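Local coordinates for protein unconventional myosin IB (Entamoeba histolytica, PDB 5XG9) that is an unconventional class I myosin whose SH3 domain probably binds proline-rich segments of partner proteins, at residues 21-26 with 49-54. Sequence-based numbering, arbitrary orientation.
With PEU (2,5,8,11,14,17,20,23,26,29,32,35,38,41,44,47,50,53,56,59,62,65,68,71,74,77,80-heptacosaoxadooctacontan-82-ol), chain J.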
loop_
_atom_site.group_PDB
_atom_site.type_symbol
_atom_site.label_atom_id
_atom_site.label_comp_id
_atom_site.label_asym_id
_atom_site.label_seq_id
_atom_site.Cartn_x
_atom_site.Cartn_y
_atom_site.Cartn_z
ATOM N N LEU A 21 -5.164 4.198 3.151
ATOM C CA LEU A 21 -4.606 4.933 2.005
ATOM C C LEU A 21 -5.332 4.567 0.709
ATOM O O LEU A 21 -5.399 3.376 0.364
ATOM C CB LEU A 21 -3.133 4.585 1.899
ATOM C CG LEU A 21 -2.313 5.153 0.772
ATOM C CD1 LEU A 21 -2.167 6.664 0.957
ATOM C CD2 LEU A 21 -0.988 4.403 0.668
ATOM N N SER A 22 -5.833 5.597 0.000
ATOM C CA SER A 22 -6.409 5.411 -1.316
ATOM C C SER A 22 -5.334 5.236 -2.411
ATOM O O SER A 22 -4.219 5.787 -2.307
ATOM C CB SER A 22 -7.228 6.599 -1.707
ATOM O OG SER A 22 -8.350 6.725 -0.873
ATOM N N PHE A 23 -5.693 4.441 -3.430
ATOM C CA PHE A 23 -4.822 4.273 -4.614
ATOM C C PHE A 23 -5.558 3.861 -5.884
ATOM O O PHE A 23 -6.717 3.508 -5.811
ATOM C CB PHE A 23 -3.638 3.368 -4.230
ATOM C CG PHE A 23 -4.086 2.019 -3.668
ATOM C CD1 PHE A 23 -4.476 0.994 -4.534
ATOM C CD2 PHE A 23 -4.095 1.767 -2.289
ATOM C CE1 PHE A 23 -4.868 -0.237 -4.070
ATOM C CE2 PHE A 23 -4.514 0.516 -1.802
ATOM C CZ PHE A 23 -4.860 -0.505 -2.694
ATOM N N LYS A 24 -4.847 3.944 -7.027
ATOM C CA LYS A 24 -5.332 3.552 -8.294
ATOM C C LYS A 24 -4.519 2.386 -8.781
ATOM O O LYS A 24 -3.381 2.124 -8.369
ATOM C CB LYS A 24 -5.307 4.669 -9.298
ATOM C CG LYS A 24 -3.914 5.241 -9.492
ATOM C CD LYS A 24 -3.825 6.169 -10.667
ATOM C CE LYS A 24 -2.467 6.847 -10.794
ATOM N NZ LYS A 24 -2.495 8.021 -9.821
ATOM N N VAL A 25 -5.070 1.791 -9.805
ATOM C CA VAL A 25 -4.371 0.667 -10.488
ATOM C C VAL A 25 -3.043 1.155 -11.025
ATOM O O VAL A 25 -2.975 2.181 -11.681
ATOM C CB VAL A 25 -5.245 0.034 -11.589
ATOM C CG1 VAL A 25 -4.506 -1.071 -12.324
ATOM C CG2 VAL A 25 -6.488 -0.550 -11.006
ATOM N N GLY A 26 -2.006 0.402 -10.740
ATOM C CA GLY A 26 -0.665 0.668 -11.144
ATOM C C GLY A 26 0.180 1.517 -10.211
ATOM O O GLY A 26 1.405 1.642 -10.428
ATOM N N TRP A 49 -3.050 2.405 5.865
ATOM C CA TRP A 49 -3.107 0.930 5.773
ATOM C C TRP A 49 -3.839 0.597 4.510
ATOM O O TRP A 49 -4.809 1.305 4.152
ATOM C CB TRP A 49 -3.821 0.334 6.982
ATOM C CG TRP A 49 -2.996 0.445 8.253
ATOM C CD1 TRP A 49 -3.017 1.484 9.146
ATOM C CD2 TRP A 49 -2.036 -0.473 8.724
ATOM N NE1 TRP A 49 -2.108 1.262 10.152
ATOM C CE2 TRP A 49 -1.480 0.074 9.919
ATOM C CE3 TRP A 49 -1.541 -1.676 8.249
ATOM C CZ2 TRP A 49 -0.514 -0.583 10.657
ATOM C CZ3 TRP A 49 -0.599 -2.344 8.991
ATOM C CH2 TRP A 49 -0.079 -1.798 10.198
ATOM N N ILE A 50 -3.407 -0.469 3.867
ATOM C CA ILE A 50 -4.002 -0.947 2.604
ATOM C C ILE A 50 -4.316 -2.437 2.661
ATOM O O ILE A 50 -3.612 -3.205 3.289
ATOM C CB ILE A 50 -3.080 -0.695 1.376
ATOM C CG1 ILE A 50 -1.784 -1.460 1.493
ATOM C CG2 ILE A 50 -2.824 0.823 1.223
ATOM C CD1 ILE A 50 -0.918 -1.424 0.238
ATOM N N PRO A 51 -5.333 -2.875 1.922
ATOM C CA PRO A 51 -5.654 -4.332 1.916
ATOM C C PRO A 51 -4.739 -5.066 0.985
ATOM O O PRO A 51 -4.664 -4.717 -0.166
ATOM C CB PRO A 51 -7.079 -4.390 1.375
ATOM C CG PRO A 51 -7.252 -3.042 0.646
ATOM C CD PRO A 51 -6.271 -2.052 1.156
ATOM N N ASN A 52 -4.020 -6.085 1.466
ATOM C CA ASN A 52 -2.985 -6.678 0.671
ATOM C C ASN A 52 -3.479 -7.472 -0.557
ATOM O O ASN A 52 -2.689 -7.667 -1.513
ATOM C CB ASN A 52 -1.885 -7.393 1.470
ATOM C CG ASN A 52 -2.279 -8.824 1.933
ATOM O OD1 ASN A 52 -3.170 -9.458 1.346
ATOM N ND2 ASN A 52 -1.714 -9.256 3.044
ATOM N N ASN A 53 -4.770 -7.791 -0.602
ATOM C CA ASN A 53 -5.319 -8.504 -1.744
ATOM C C ASN A 53 -5.444 -7.544 -2.963
ATOM O O ASN A 53 -5.675 -8.019 -4.081
ATOM C CB ASN A 53 -6.702 -9.189 -1.466
ATOM C CG ASN A 53 -7.700 -8.271 -0.724
ATOM O OD1 ASN A 53 -7.361 -7.581 0.276
ATOM N ND2 ASN A 53 -8.966 -8.368 -1.104
ATOM N N TYR A 54 -5.371 -6.232 -2.738
ATOM C CA TYR A 54 -5.436 -5.310 -3.828
ATOM C C TYR A 54 -4.125 -5.085 -4.590
ATOM O O TYR A 54 -4.112 -4.373 -5.615
ATOM C CB TYR A 54 -5.959 -3.999 -3.368
ATOM C CG TYR A 54 -7.422 -3.928 -3.031
ATOM C CD1 TYR A 54 -8.000 -4.812 -2.090
ATOM C CD2 TYR A 54 -8.268 -2.986 -3.651
ATOM C CE1 TYR A 54 -9.345 -4.685 -1.732
ATOM C CE2 TYR A 54 -9.612 -2.859 -3.289
ATOM C CZ TYR A 54 -10.134 -3.717 -2.327
ATOM O OH TYR A 54 -11.471 -3.585 -1.964
HETATM O OAB PEU J . -11.091 -2.510 10.250
HETATM C CAC PEU J . -9.953 -1.863 9.685
HETATM C CAD PEU J . -9.046 -1.365 10.805
HETATM O OAE PEU J . -8.813 0.033 10.642
HETATM C CAF PEU J . -7.925 0.300 9.558
HETATM C CAG PEU J . -6.513 -0.127 9.941
HETATM O OAH PEU J . -6.307 -1.486 9.563
HETATM C CAI PEU J . -4.975 -1.915 9.835
HETATM C CAJ PEU J . -4.971 -2.806 11.072
HETATM O OAK PEU J . -4.668 -2.019 12.222
HETATM C CAL PEU J . -3.330 -2.230 12.670
HETATM C CAM PEU J . -3.213 -3.620 13.284
HETATM O OAN PEU J . -4.370 -3.890 14.073
HETATM C CAO PEU J . -4.971 -5.136 13.722
HETATM C CAP PEU J . -4.596 -6.189 14.758
HETATM O OAQ PEU J . -3.520 -6.982 14.262
HETATM C CAR PEU J . -3.413 -8.223 14.958
HETATM C CAS PEU J . -3.444 -9.371 13.956
HETATM O OAT PEU J . -4.781 -9.849 13.825
HETATM C CAU PEU J . -4.933 -10.683 12.677
HETATM C CAV PEU J . -6.112 -11.626 12.889
HETATM O OAW PEU J . -7.076 -11.000 13.732
HETATM C CAX PEU J . -7.626 -9.829 13.131
HETATM C CAY PEU J . -7.809 -8.751 14.192
#
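Apolar contacts dominate where Phe23 sets the edge of its ring against Ile50, Pro51 and Tyr54. On one side Phe23 CE2 touches the Ile50 methyl CG2 at 3.5 Å, with Pro51 CD farther off at 4.3 Å; at the far end of the ring, CZ lies 3.7 Å from Tyr54 CB, which sits in the plane of the ring. Phe23 reaches this spot because its CG lies between the backbone N and the carbonyl carbon (chi1 56°), and it crosses both Ile50 and Tyr54 at about a right angle. Leu21 approaches differently: it runs alongside Ile50, pointing the same way, and its CB rests 3.8 Å from the same CG2, which thus serves two neighbours.

In the small SH3 beta-barrel this contact packs the RT loop, the long loop between strands 6-9 and 28-35 that holds residues 21-26, against the end of strand 46-51 and the short 3-10 turn after it. Ile29 and Val55 add to the same apolar cluster, while Tyr13 stacks edge-to-face on Tyr54, on the aromatic surface that in SH3 domains usually receives proline-rich peptides.

One polar link crosses the contact. Leu21 N donates to Trp49 O at 3.1 Å, fairly straight (155° at the hydrogen) although the donor stands 41° out of the carbonyl plane; Trp49 also makes a backbone hydrogen bond with Glu19. The CB of Trp49 points away from residues 21-26, and a polyether, PEU, probably from crystallisation, lies over one face of the indole, offset toward its rim, with PEU CAI 3.5 Å from Trp49 CD2.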